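Long-range contacts in major allergen Alt a 1 (Alternaria alternata, PDB 3V0R), which may bind the thaumatin-like proteins of host plants and inhibit their beta-glucanase activity: residues E11-W16 and A40-T45; V15-E20 and V119-I124; Y22-E27 and D113-G118. One frame throughout, in Å; residues are numbered along the deposited sequence.

In the fold
Following the chain from its N terminus, the approach to strand 15-25 and that strand's first residues meet the loop after strand 33-40, so contact 1 closes a loop of 23 residues at the open end of the beta hairpin these two antiparallel neighbours form. V15 and W16 serve contact 2 as well, where the same strand pairs with 119-124 after 98 intervening residues. Contact 3 joins the far end of strand 15-25 to 113-118 and lies within the span that contact 2 closes, whereas it crosses contact 1. Contacts 1 and 2 touch through T41; contacts 1 and 3 sit about 29 Å apart between centres. Together they set strand 15-25 between strands 33-40 and 114-128 of the antiparallel barrel sheet.

Contact 1 (E11-W16 and A40-T45); sequences EGDYVW and ATNGGT. With 8AC (8-aminooctanoic acid), chain L; 0FU (2,5,6-triaminopyrimidin-4-ol), chain J; SO4 (sulfate ion), chain E.
T41 reaches into the bend of segment E11-W16 and grips it with a single oxygen. Its OG1 accepts a hydrogen bond from G12 N at 2.9 Å and donates one to V15 O at 2.7 Å, approaching that oxygen from above the carbonyl plane. With chi1 at 63°, OG1 sits between the backbone N and the carbonyl carbon of T41, which lets it span both backbone groups, while CG2 also rests against V15 O. Beside it, N42 ND2 donates to D13 OD1 at 2.8 Å in an almost straight bond (176° at the hydrogen). The carboxylate is met on its anti side, and the amide and carboxylate planes stand 82° apart. W16 adds an apolar touch, CD1 lying 3.8 Å from A40 CA, where the two residues form an antiparallel non-hydrogen-bonded pair.

Both partners are shaped by local turns. G12 to V15 make a type I beta turn, with V15 N bonded to G12 O. On the other side N42 OD1 accepts from G44 N, an Asx turn that probably helps hold the amide with ND2 toward D13. Water 1 bridges the two segments, giving its proton to G12 O at 2.7 Å and accepting from T41 N at 3.0 Å. Farther out, N42 ND2 is also bonded to V88 O of the second subunit, so this loop takes part in the assembly.

The same turn lines a ligand site. The 8-aminooctanoic acid chain passes over one face of Y14, its CAE 3.5 Å from D13 OD2, and its OAC lies at the W16 ring edge, 3.7 Å from CZ2. With Q86, Y94 and L126, residues D13, Y14 and W16 form the pocket for this molecule, at the start of strand 15-25 in the beta-barrel, where a type I turn meets a loop with an Asx turn.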
loop_
_atom_site.group_PDB
_atom_site.type_symbol
_atom_site.label_atom_id
_atom_site.label_comp_id
_atom_site.label_asym_id
_atom_site.label_seq_id
_atom_site.Cartn_x
_atom_site.Cartn_y
_atom_site.Cartn_z
ATOM N N GLU A 11 19.337 -19.519 -12.751
ATOM C CA GLU A 11 19.173 -18.431 -13.687
ATOM C C GLU A 11 18.400 -18.857 -14.889
ATOM O O GLU A 11 18.600 -19.959 -15.388
ATOM C CB GLU A 11 20.558 -17.903 -14.126
ATOM C CG GLU A 11 20.474 -16.619 -14.928
ATOM C CD GLU A 11 20.054 -16.795 -16.407
ATOM O OE1 GLU A 11 20.390 -17.855 -17.010
ATOM O OE2 GLU A 11 19.400 -15.859 -16.987
ATOM N N GLY A 12 17.547 -17.971 -15.368
ATOM C CA GLY A 12 16.833 -18.230 -16.590
ATOM C C GLY A 12 15.732 -17.202 -16.793
ATOM O O GLY A 12 15.284 -16.575 -15.860
ATOM N N ASP A 13 15.238 -17.086 -17.998
ATOM C CA ASP A 13 14.144 -16.143 -18.250
ATOM C C ASP A 13 12.885 -16.525 -17.493
ATOM O O ASP A 13 12.045 -15.670 -17.254
ATOM C CB ASP A 13 13.804 -16.086 -19.724
ATOM C CG ASP A 13 14.789 -15.264 -20.548
ATOM O OD1 ASP A 13 15.469 -14.387 -20.053
ATOM O OD2 ASP A 13 14.885 -15.543 -21.767
ATOM N N TYR A 14 12.725 -17.829 -17.185
ATOM C CA TYR A 14 11.524 -18.328 -16.499
ATOM C C TYR A 14 11.846 -18.861 -15.105
ATOM O O TYR A 14 11.063 -19.599 -14.508
ATOM C CB TYR A 14 10.865 -19.397 -17.378
ATOM C CG TYR A 14 10.324 -18.765 -18.649
ATOM C CD1 TYR A 14 11.033 -18.824 -19.808
ATOM C CD2 TYR A 14 9.128 -18.063 -18.628
ATOM C CE1 TYR A 14 10.570 -18.216 -20.983
ATOM C CE2 TYR A 14 8.653 -17.470 -19.795
ATOM C CZ TYR A 14 9.395 -17.528 -20.916
ATOM O OH TYR A 14 8.935 -16.930 -22.067
ATOM N N VAL A 15 13.000 -18.458 -14.590
ATOM C CA VAL A 15 13.468 -18.824 -13.257
ATOM C C VAL A 15 13.596 -17.610 -12.353
ATOM O O VAL A 15 14.266 -16.605 -12.703
ATOM C CB VAL A 15 14.831 -19.545 -13.377
ATOM C CG1 VAL A 15 15.340 -19.936 -11.967
ATOM C CG2 VAL A 15 14.684 -20.792 -14.260
ATOM N N TRP A 16 12.891 -17.646 -11.227
ATOM C CA TRP A 16 12.865 -16.566 -10.250
ATOM C C TRP A 16 13.390 -17.027 -8.936
ATOM O O TRP A 16 13.245 -18.225 -8.605
ATOM C CB TRP A 16 11.468 -16.016 -10.081
ATOM C CG TRP A 16 10.861 -15.349 -11.272
ATOM C CD1 TRP A 16 11.470 -14.948 -12.432
ATOM C CD2 TRP A 16 9.449 -14.965 -11.444
ATOM N NE1 TRP A 16 10.565 -14.354 -13.268
ATOM C CE2 TRP A 16 9.338 -14.348 -12.699
ATOM C CE3 TRP A 16 8.317 -15.116 -10.667
ATOM C CZ2 TRP A 16 8.129 -13.868 -13.185
ATOM C CZ3 TRP A 16 7.126 -14.615 -11.137
ATOM C CH2 TRP A 16 7.027 -14.052 -12.402
ATOM N N ALA A 40 13.522 -11.609 -10.373
ATOM C CA ALA A 40 14.003 -12.184 -11.623
ATOM C C ALA A 40 15.473 -12.497 -11.521
ATOM O O ALA A 40 16.195 -11.843 -10.750
ATOM C CB ALA A 40 13.767 -11.240 -12.811
ATOM N N THR A 41 15.907 -13.532 -12.226
ATOM C CA THR A 41 17.324 -13.909 -12.283
ATOM C C THR A 41 17.998 -13.543 -13.593
ATOM O O THR A 41 19.196 -13.728 -13.732
ATOM C CB THR A 41 17.483 -15.434 -12.095
ATOM O OG1 THR A 41 16.851 -16.136 -13.168
ATOM C CG2 THR A 41 16.850 -15.895 -10.767
ATOM N N ASN A 42 17.260 -13.067 -14.588
ATOM C CA ASN A 42 17.785 -12.863 -15.900
ATOM C C ASN A 42 18.252 -11.416 -16.174
ATOM O O ASN A 42 18.386 -11.034 -17.351
ATOM C CB ASN A 42 16.765 -13.281 -16.954
ATOM C CG ASN A 42 15.577 -12.307 -17.055
ATOM O OD1 ASN A 42 15.379 -11.465 -16.152
ATOM N ND2 ASN A 42 14.759 -12.468 -18.125
ATOM N N GLY A 43 18.453 -10.625 -15.134
ATOM C CA GLY A 43 18.813 -9.210 -15.289
ATOM C C GLY A 43 17.614 -8.291 -15.523
ATOM O O GLY A 43 17.776 -7.101 -15.590
ATOM N N GLY A 44 16.390 -8.833 -15.603
ATOM C CA GLY A 44 15.229 -7.956 -15.620
ATOM C C GLY A 44 14.970 -7.276 -14.285
ATOM O O GLY A 44 15.476 -7.651 -13.265
ATOM N N THR A 45 14.083 -6.314 -14.308
ATOM C CA THR A 45 13.783 -5.490 -13.165
ATOM C C THR A 45 12.939 -6.087 -12.043
ATOM O O THR A 45 12.992 -5.593 -10.899
ATOM C CB THR A 45 13.194 -4.179 -13.714
ATOM O OG1 THR A 45 14.312 -3.340 -13.947
ATOM C CG2 THR A 45 12.331 -3.536 -12.820
HETATM N NAA 8AC L . 12.435 -13.579 -25.193
HETATM O OAB 8AC L . 6.897 -15.172 -16.768
HETATM O OAC 8AC L . 6.904 -13.038 -16.607
HETATM C CAD 8AC L . 11.672 -13.061 -24.048
HETATM C CAE 8AC L . 11.908 -13.969 -22.860
HETATM C CAF 8AC L . 11.708 -13.248 -21.542
HETATM C CAG 8AC L . 10.338 -13.665 -20.989
HETATM C CAH 8AC L . 10.332 -13.712 -19.504
HETATM C CAI 8AC L . 8.861 -13.804 -19.003
HETATM C CAJ 8AC L . 8.841 -14.189 -17.542
HETATM C CAK 8AC L . 7.423 -14.097 -16.943
HETATM C C4 0FU J . 7.175 -12.171 -22.433
HETATM N N3 0FU J . 7.657 -12.662 -23.605
HETATM C C2 0FU J . 7.429 -13.946 -24.000
HETATM N NAA 0FU J . 7.933 -14.368 -25.169
HETATM N N1 0FU J . 6.705 -14.798 -23.243
HETATM C C6 0FU J . 6.198 -14.357 -22.055
HETATM N NAB 0FU J . 5.493 -15.174 -21.307
HETATM C C5 0FU J . 6.418 -13.023 -21.610
HETATM N NAC 0FU J . 5.928 -12.539 -20.440
HETATM O O4 0FU J . 7.397 -10.879 -22.004
HETATM S S SO4 E . 22.251 -22.366 -13.037
HETATM O O1 SO4 E . 20.904 -22.252 -13.597
HETATM O O2 SO4 E . 22.985 -23.615 -13.383
HETATM O O3 SO4 E . 22.945 -21.177 -13.625
HETATM O O4 SO4 E . 22.332 -22.341 -11.559
HETATM O O HOH W 1 14.387 -14.275 -14.668
#

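Contact 2 (V15-E20 and V119-I124). With SO4 (sulfate ion), chain B.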
loop_
_atom_site.group_PDB
_atom_site.type_symbol
_atom_site.label_atom_id
_atom_site.label_comp_id
_atom_site.label_asym_id
_atom_site.label_seq_id
_atom_site.Cartn_x
_atom_site.Cartn_y
_atom_site.Cartn_z
ATOM N N VAL A 15 13.000 -18.458 -14.590
ATOM C CA VAL A 15 13.468 -18.824 -13.257
ATOM C C VAL A 15 13.596 -17.610 -12.353
ATOM O O VAL A 15 14.266 -16.605 -12.703
ATOM C CB VAL A 15 14.831 -19.545 -13.377
ATOM C CG1 VAL A 15 15.340 -19.936 -11.967
ATOM C CG2 VAL A 15 14.684 -20.792 -14.260
ATOM N N TRP A 16 12.891 -17.646 -11.227
ATOM C CA TRP A 16 12.865 -16.566 -10.250
ATOM C C TRP A 16 13.390 -17.027 -8.936
ATOM O O TRP A 16 13.245 -18.225 -8.605
ATOM C CB TRP A 16 11.468 -16.016 -10.081
ATOM C CG TRP A 16 10.861 -15.349 -11.272
ATOM C CD1 TRP A 16 11.470 -14.948 -12.432
ATOM C CD2 TRP A 16 9.449 -14.965 -11.444
ATOM N NE1 TRP A 16 10.565 -14.354 -13.268
ATOM C CE2 TRP A 16 9.338 -14.348 -12.699
ATOM C CE3 TRP A 16 8.317 -15.116 -10.667
ATOM C CZ2 TRP A 16 8.129 -13.868 -13.185
ATOM C CZ3 TRP A 16 7.126 -14.615 -11.137
ATOM C CH2 TRP A 16 7.027 -14.052 -12.402
ATOM N N LYS A 17 13.952 -16.110 -8.133
ATOM C CA LYS A 17 14.504 -16.445 -6.819
ATOM C C LYS A 17 13.499 -16.031 -5.785
ATOM O O LYS A 17 12.942 -14.918 -5.888
ATOM C CB LYS A 17 15.767 -15.617 -6.618
ATOM C CG LYS A 17 16.462 -15.881 -5.291
ATOM C CD LYS A 17 17.770 -15.077 -5.224
ATOM C CE LYS A 17 17.487 -13.716 -4.607
ATOM N NZ LYS A 17 18.748 -12.930 -4.350
ATOM N N ILE A 18 13.266 -16.899 -4.795
ATOM C CA ILE A 18 12.366 -16.654 -3.703
ATOM C C ILE A 18 13.261 -16.541 -2.466
ATOM O O ILE A 18 14.156 -17.346 -2.216
ATOM C CB ILE A 18 11.321 -17.763 -3.467
ATOM C CG1 ILE A 18 10.632 -18.130 -4.773
ATOM C CG2 ILE A 18 10.356 -17.338 -2.330
ATOM C CD1 ILE A 18 9.674 -17.086 -5.343
ATOM N N SER A 19 13.052 -15.497 -1.706
ATOM C CA SER A 19 13.871 -15.229 -0.521
ATOM C C SER A 19 13.058 -14.459 0.543
ATOM O O SER A 19 11.933 -13.966 0.299
ATOM C CB SER A 19 15.130 -14.395 -0.864
ATOM O OG SER A 19 14.737 -13.156 -1.416
ATOM N N GLU A 20 13.662 -14.358 1.722
ATOM C CA GLU A 20 13.031 -13.634 2.874
ATOM C C GLU A 20 11.582 -14.052 3.183
ATOM O O GLU A 20 10.662 -13.267 3.457
ATOM C CB GLU A 20 13.262 -12.108 2.752
ATOM C CG GLU A 20 14.616 -11.573 2.181
ATOM C CD GLU A 20 16.007 -12.270 2.548
ATOM O OE1 GLU A 20 16.759 -12.277 1.579
ATOM O OE2 GLU A 20 16.445 -12.719 3.706
ATOM N N VAL A 119 15.220 -19.876 5.899
ATOM C CA VAL A 119 16.619 -20.208 6.180
ATOM C C VAL A 119 17.446 -20.420 4.912
ATOM O O VAL A 119 18.663 -20.555 4.987
ATOM C CB VAL A 119 16.753 -21.396 7.131
ATOM C CG1 VAL A 119 16.097 -21.055 8.457
ATOM C CG2 VAL A 119 16.188 -22.679 6.540
ATOM N N ALA A 120 16.792 -20.399 3.743
ATOM C CA ALA A 120 17.466 -20.603 2.470
ATOM C C ALA A 120 16.635 -20.023 1.369
ATOM O O ALA A 120 15.398 -20.013 1.459
ATOM C CB ALA A 120 17.669 -22.080 2.174
ATOM N N ASP A 121 17.295 -19.573 0.303
ATOM C CA ASP A 121 16.572 -19.141 -0.880
ATOM C C ASP A 121 16.061 -20.381 -1.622
ATOM O O ASP A 121 16.560 -21.469 -1.380
ATOM C CB ASP A 121 17.507 -18.395 -1.810
ATOM C CG ASP A 121 17.908 -17.023 -1.295
ATOM O OD1 ASP A 121 17.437 -16.529 -0.305
ATOM O OD2 ASP A 121 18.747 -16.405 -1.968
ATOM N N ALA A 122 15.076 -20.207 -2.502
ATOM C CA ALA A 122 14.558 -21.262 -3.373
ATOM C C ALA A 122 14.429 -20.660 -4.766
ATOM O O ALA A 122 14.274 -19.468 -4.906
ATOM C CB ALA A 122 13.161 -21.756 -2.902
ATOM N N TYR A 123 14.480 -21.501 -5.789
ATOM C CA TYR A 123 14.355 -21.076 -7.158
ATOM C C TYR A 123 13.154 -21.737 -7.776
ATOM O O TYR A 123 12.934 -22.960 -7.589
ATOM C CB TYR A 123 15.623 -21.398 -7.867
ATOM C CG TYR A 123 16.740 -20.504 -7.446
ATOM C CD1 TYR A 123 17.504 -20.785 -6.314
ATOM C CD2 TYR A 123 17.002 -19.309 -8.132
ATOM C CE1 TYR A 123 18.479 -19.860 -5.872
ATOM C CE2 TYR A 123 18.001 -18.445 -7.746
ATOM C CZ TYR A 123 18.732 -18.718 -6.630
ATOM O OH TYR A 123 19.682 -17.841 -6.273
ATOM N N ILE A 124 12.323 -20.996 -8.478
ATOM C CA ILE A 124 11.125 -21.604 -9.057
ATOM C C ILE A 124 11.295 -21.531 -10.594
ATOM O O ILE A 124 11.885 -20.552 -11.122
ATOM C CB ILE A 124 9.808 -20.870 -8.626
ATOM C CG1 ILE A 124 9.763 -19.362 -8.877
ATOM C CG2 ILE A 124 9.465 -21.130 -7.167
ATOM C CD1 ILE A 124 9.151 -18.942 -10.242
HETATM S S SO4 B . 18.628 -9.342 -3.098
HETATM O O1 SO4 B . 17.517 -10.338 -3.284
HETATM O O2 SO4 B . 19.899 -10.103 -2.915
HETATM O O3 SO4 B . 18.704 -8.471 -4.314
HETATM O O4 SO4 B . 18.479 -8.462 -1.901
HETATM O O HOH W 2 15.957 -16.520 2.118
#
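I18 and A122 form a hydrogen-bonded antiparallel pair, I18 N reaching A122 O at 2.8 Å and A122 N reaching I18 O at 3.0 Å. W16 and I124 repeat the pattern, with I124 N to W16 O at 2.9 Å and W16 N returning to I124 O. Beyond the last pair, water 2 bridges E20 N and D121 OD1.

Between these, K17 and Y123 form a non-hydrogen-bonded pair. Their side chains run side by side in the same direction, K17 CD coming 3.5 Å from Y123 OH. K17 NZ stays 4.2 Å from D121 OD2, beyond a salt bridge; it bonds to a sulfate ion and to N109 of the third subunit. On the opposite face of the sheet, I124 CD1 packs 3.7 Å from W16 CB; chi1 of 54° puts CG1 between backbone N and carbonyl carbon, close to W16 O. I18 CG1 meets I124 CG2 at 4.0 Å, the two side chains crossing at about a right angle.

The chemistry thus divides by face: W16, I18, A122 and I124 make an apolar layer, while K17 and Y123 share the other face. There K17 NZ and nearby D121 lie at the third subunit, and the carboxylate may favour the lysine's charge.

Contact 3 (Y22-E27 and D113-G118); sequences YGRKPE and DFVCQG. With 0FU (2,5,6-triaminopyrimidin-4-ol), chain K; SO4 (sulfate ion), chain C.
G23 and C116 carry the tightly packed part of this contact. C116 N bonds to G23 O at 2.8 Å and G23 N to C116 O at 3.0 Å, and farther along K25 and F114 make a second hydrogen-bonded pair, with K25 N to F114 O at 2.9 Å and F114 N returning to K25 O. The strand axes lie 4.6 Å apart, close to antiparallel (163°). On the same face the extended chain of K25 passes C116, its CE 4.2 Å from SG.

The other face bears R24, whose guanidinium meets D113. NE donates to OD1 at 2.9 Å, in the guanidinium plane and on the syn side of the carboxylate, although the two planes stand 83° apart; a weak bond from NH1 reaches the same oxygen. D113 OD2 is held by N109 N, so the buried carboxylate has a partner on each oxygen. V115 CG1 lies 3.8 Å from Y22 OH and near R24 CG, in the conformers given. Y22 turns one ring face to the pyrimidine ligand, but the close approach of the ligand's NAB is doubtful, since Y22 was modelled in two conformers.

P26 turns its CB away and meets D113 CA through its backbone O. The outer side is looser: the F114 ring leads away from segment 22-27, and R24 NH1 bonds weakly to a sulfate ion. Four backbone bonds thus join the pair, and the C116-C104 disulfide ties strand 114-118 to its other neighbour, 93-106. The R24 charge and the N109 bond probably offset the cost of burying the D113 carboxylate and would favour its ionised form.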
loop_
_atom_site.group_PDB
_atom_site.type_symbol
_atom_site.label_atom_id
_atom_site.label_comp_id
_atom_site.label_asym_id
_atom_site.label_seq_id
_atom_site.Cartn_x
_atom_site.Cartn_y
_atom_site.Cartn_z
ATOM N N TYR A 22 8.647 -15.039 5.372
ATOM C CA TYR A 22 8.207 -14.740 6.740
ATOM C C TYR A 22 6.847 -15.343 6.920
ATOM O O TYR A 22 6.097 -15.458 5.990
ATOM C CB TYR A 22 8.119 -13.215 6.986
ATOM C CG TYR A 22 7.669 -12.751 8.385
ATOM C CD1 TYR A 22 8.608 -12.361 9.377
ATOM C CD2 TYR A 22 6.320 -12.613 8.705
ATOM C CE1 TYR A 22 8.198 -11.886 10.627
ATOM C CE2 TYR A 22 5.913 -12.172 9.975
ATOM C CZ TYR A 22 6.841 -11.829 10.930
ATOM O OH TYR A 22 6.417 -11.321 12.148
ATOM N N GLY A 23 6.516 -15.687 8.149
ATOM C CA GLY A 23 5.136 -16.004 8.505
ATOM C C GLY A 23 4.905 -15.922 10.002
ATOM O O GLY A 23 5.840 -16.058 10.779
ATOM N N ARG A 24 3.673 -15.671 10.394
ATOM C CA ARG A 24 3.340 -15.641 11.789
ATOM C C ARG A 24 2.188 -16.619 12.031
ATOM O O ARG A 24 1.211 -16.597 11.311
ATOM C CB ARG A 24 2.950 -14.231 12.239
ATOM C CG ARG A 24 2.530 -14.234 13.710
ATOM C CD ARG A 24 2.158 -12.866 14.192
ATOM N NE ARG A 24 1.580 -12.957 15.520
ATOM C CZ ARG A 24 0.588 -12.227 15.953
ATOM N NH1 ARG A 24 0.104 -12.413 17.178
ATOM N NH2 ARG A 24 0.121 -11.224 15.229
ATOM N N LYS A 25 2.350 -17.450 13.033
ATOM C CA LYS A 25 1.312 -18.367 13.515
ATOM C C LYS A 25 0.940 -17.926 14.926
ATOM O O LYS A 25 1.664 -18.223 15.875
ATOM C CB LYS A 25 1.887 -19.797 13.578
ATOM C CG LYS A 25 2.331 -20.353 12.226
ATOM C CD LYS A 25 2.969 -21.736 12.432
ATOM C CE LYS A 25 3.294 -22.400 11.094
ATOM N NZ LYS A 25 4.185 -23.630 11.337
ATOM N N PRO A 26 -0.154 -17.184 15.080
ATOM C CA PRO A 26 -0.516 -16.536 16.354
ATOM C C PRO A 26 -0.861 -17.518 17.439
ATOM O O PRO A 26 -0.695 -17.213 18.649
ATOM C CB PRO A 26 -1.739 -15.680 15.979
ATOM C CG PRO A 26 -2.249 -16.242 14.702
ATOM C CD PRO A 26 -1.093 -16.844 13.998
ATOM N N GLU A 27 -1.326 -18.687 17.012
ATOM C CA GLU A 27 -1.634 -19.749 17.930
ATOM C C GLU A 27 -0.861 -21.018 17.642
ATOM O O GLU A 27 -1.221 -22.085 18.119
ATOM C CB GLU A 27 -3.150 -20.022 17.899
ATOM C CG GLU A 27 -3.968 -18.798 18.285
ATOM C CD GLU A 27 -3.699 -18.330 19.728
ATOM O OE1 GLU A 27 -3.254 -19.142 20.565
ATOM O OE2 GLU A 27 -3.955 -17.148 20.059
ATOM N N ASP A 113 2.364 -18.023 20.270
ATOM C CA ASP A 113 2.750 -17.185 19.163
ATOM C C ASP A 113 4.124 -17.604 18.620
ATOM O O ASP A 113 5.123 -17.662 19.379
ATOM C CB ASP A 113 2.781 -15.737 19.657
ATOM C CG ASP A 113 3.170 -14.756 18.586
ATOM O OD1 ASP A 113 2.504 -14.789 17.527
ATOM O OD2 ASP A 113 4.125 -13.937 18.865
ATOM N N PHE A 114 4.178 -17.910 17.305
ATOM C CA PHE A 114 5.416 -18.302 16.653
ATOM C C PHE A 114 5.600 -17.480 15.408
ATOM O O PHE A 114 4.622 -17.143 14.741
ATOM C CB PHE A 114 5.396 -19.785 16.277
ATOM C CG PHE A 114 5.634 -20.662 17.447
ATOM C CD1 PHE A 114 6.919 -21.104 17.742
ATOM C CD2 PHE A 114 4.604 -20.979 18.304
ATOM C CE1 PHE A 114 7.151 -21.863 18.886
ATOM C CE2 PHE A 114 4.819 -21.762 19.445
ATOM C CZ PHE A 114 6.107 -22.201 19.729
ATOM N N VAL A 115 6.843 -17.111 15.146
ATOM C CA VAL A 115 7.192 -16.425 13.932
ATOM C C VAL A 115 8.213 -17.301 13.192
ATOM O O VAL A 115 9.091 -17.907 13.825
ATOM C CB VAL A 115 7.677 -14.992 14.207
ATOM C CG1 VAL A 115 6.525 -14.133 14.727
ATOM C CG2 VAL A 115 8.825 -14.989 15.207
ATOM N N CYS A 116 8.056 -17.408 11.864
ATOM C CA CYS A 116 8.830 -18.271 11.006
ATOM C C CYS A 116 9.601 -17.411 10.013
ATOM O O CYS A 116 9.056 -16.430 9.508
ATOM C CB CYS A 116 7.901 -19.252 10.223
ATOM S SG CYS A 116 6.771 -20.085 11.371
ATOM N N GLN A 117 10.866 -17.702 9.761
ATOM C CA GLN A 117 11.558 -17.017 8.724
ATOM C C GLN A 117 12.399 -17.978 7.871
ATOM O O GLN A 117 12.849 -19.030 8.380
ATOM C CB GLN A 117 12.405 -15.832 9.303
ATOM C CG GLN A 117 13.463 -16.335 10.278
ATOM C CD GLN A 117 14.287 -15.236 11.046
ATOM O OE1 GLN A 117 13.724 -14.348 11.759
ATOM N NE2 GLN A 117 15.639 -15.265 10.844
ATOM N N GLY A 118 12.549 -17.620 6.584
ATOM C CA GLY A 118 13.256 -18.455 5.630
ATOM C C GLY A 118 14.716 -18.667 6.114
ATOM O O GLY A 118 15.320 -17.769 6.748
HETATM C C4 0FU K . 6.612 -7.213 6.173
HETATM N N3 0FU K . 7.688 -7.025 5.372
HETATM C C2 0FU K . 8.793 -7.790 5.564
HETATM N NAA 0FU K . 9.862 -7.587 4.773
HETATM N N1 0FU K . 8.844 -8.756 6.516
HETATM C C6 0FU K . 7.798 -8.929 7.339
HETATM N NAB 0FU K . 7.712 -9.808 8.353
HETATM C C5 0FU K . 6.690 -8.175 7.157
HETATM N NAC 0FU K . 5.669 -8.392 7.965
HETATM O O4 0FU K . 5.421 -6.509 6.093
HETATM S S SO4 C . -2.480 -9.277 18.752
HETATM O O1 SO4 C . -1.457 -8.180 18.852
HETATM O O2 SO4 C . -2.328 -10.157 19.948
HETATM O O3 SO4 C . -3.845 -8.661 18.718
HETATM O O4 SO4 C . -2.333 -10.155 17.553
#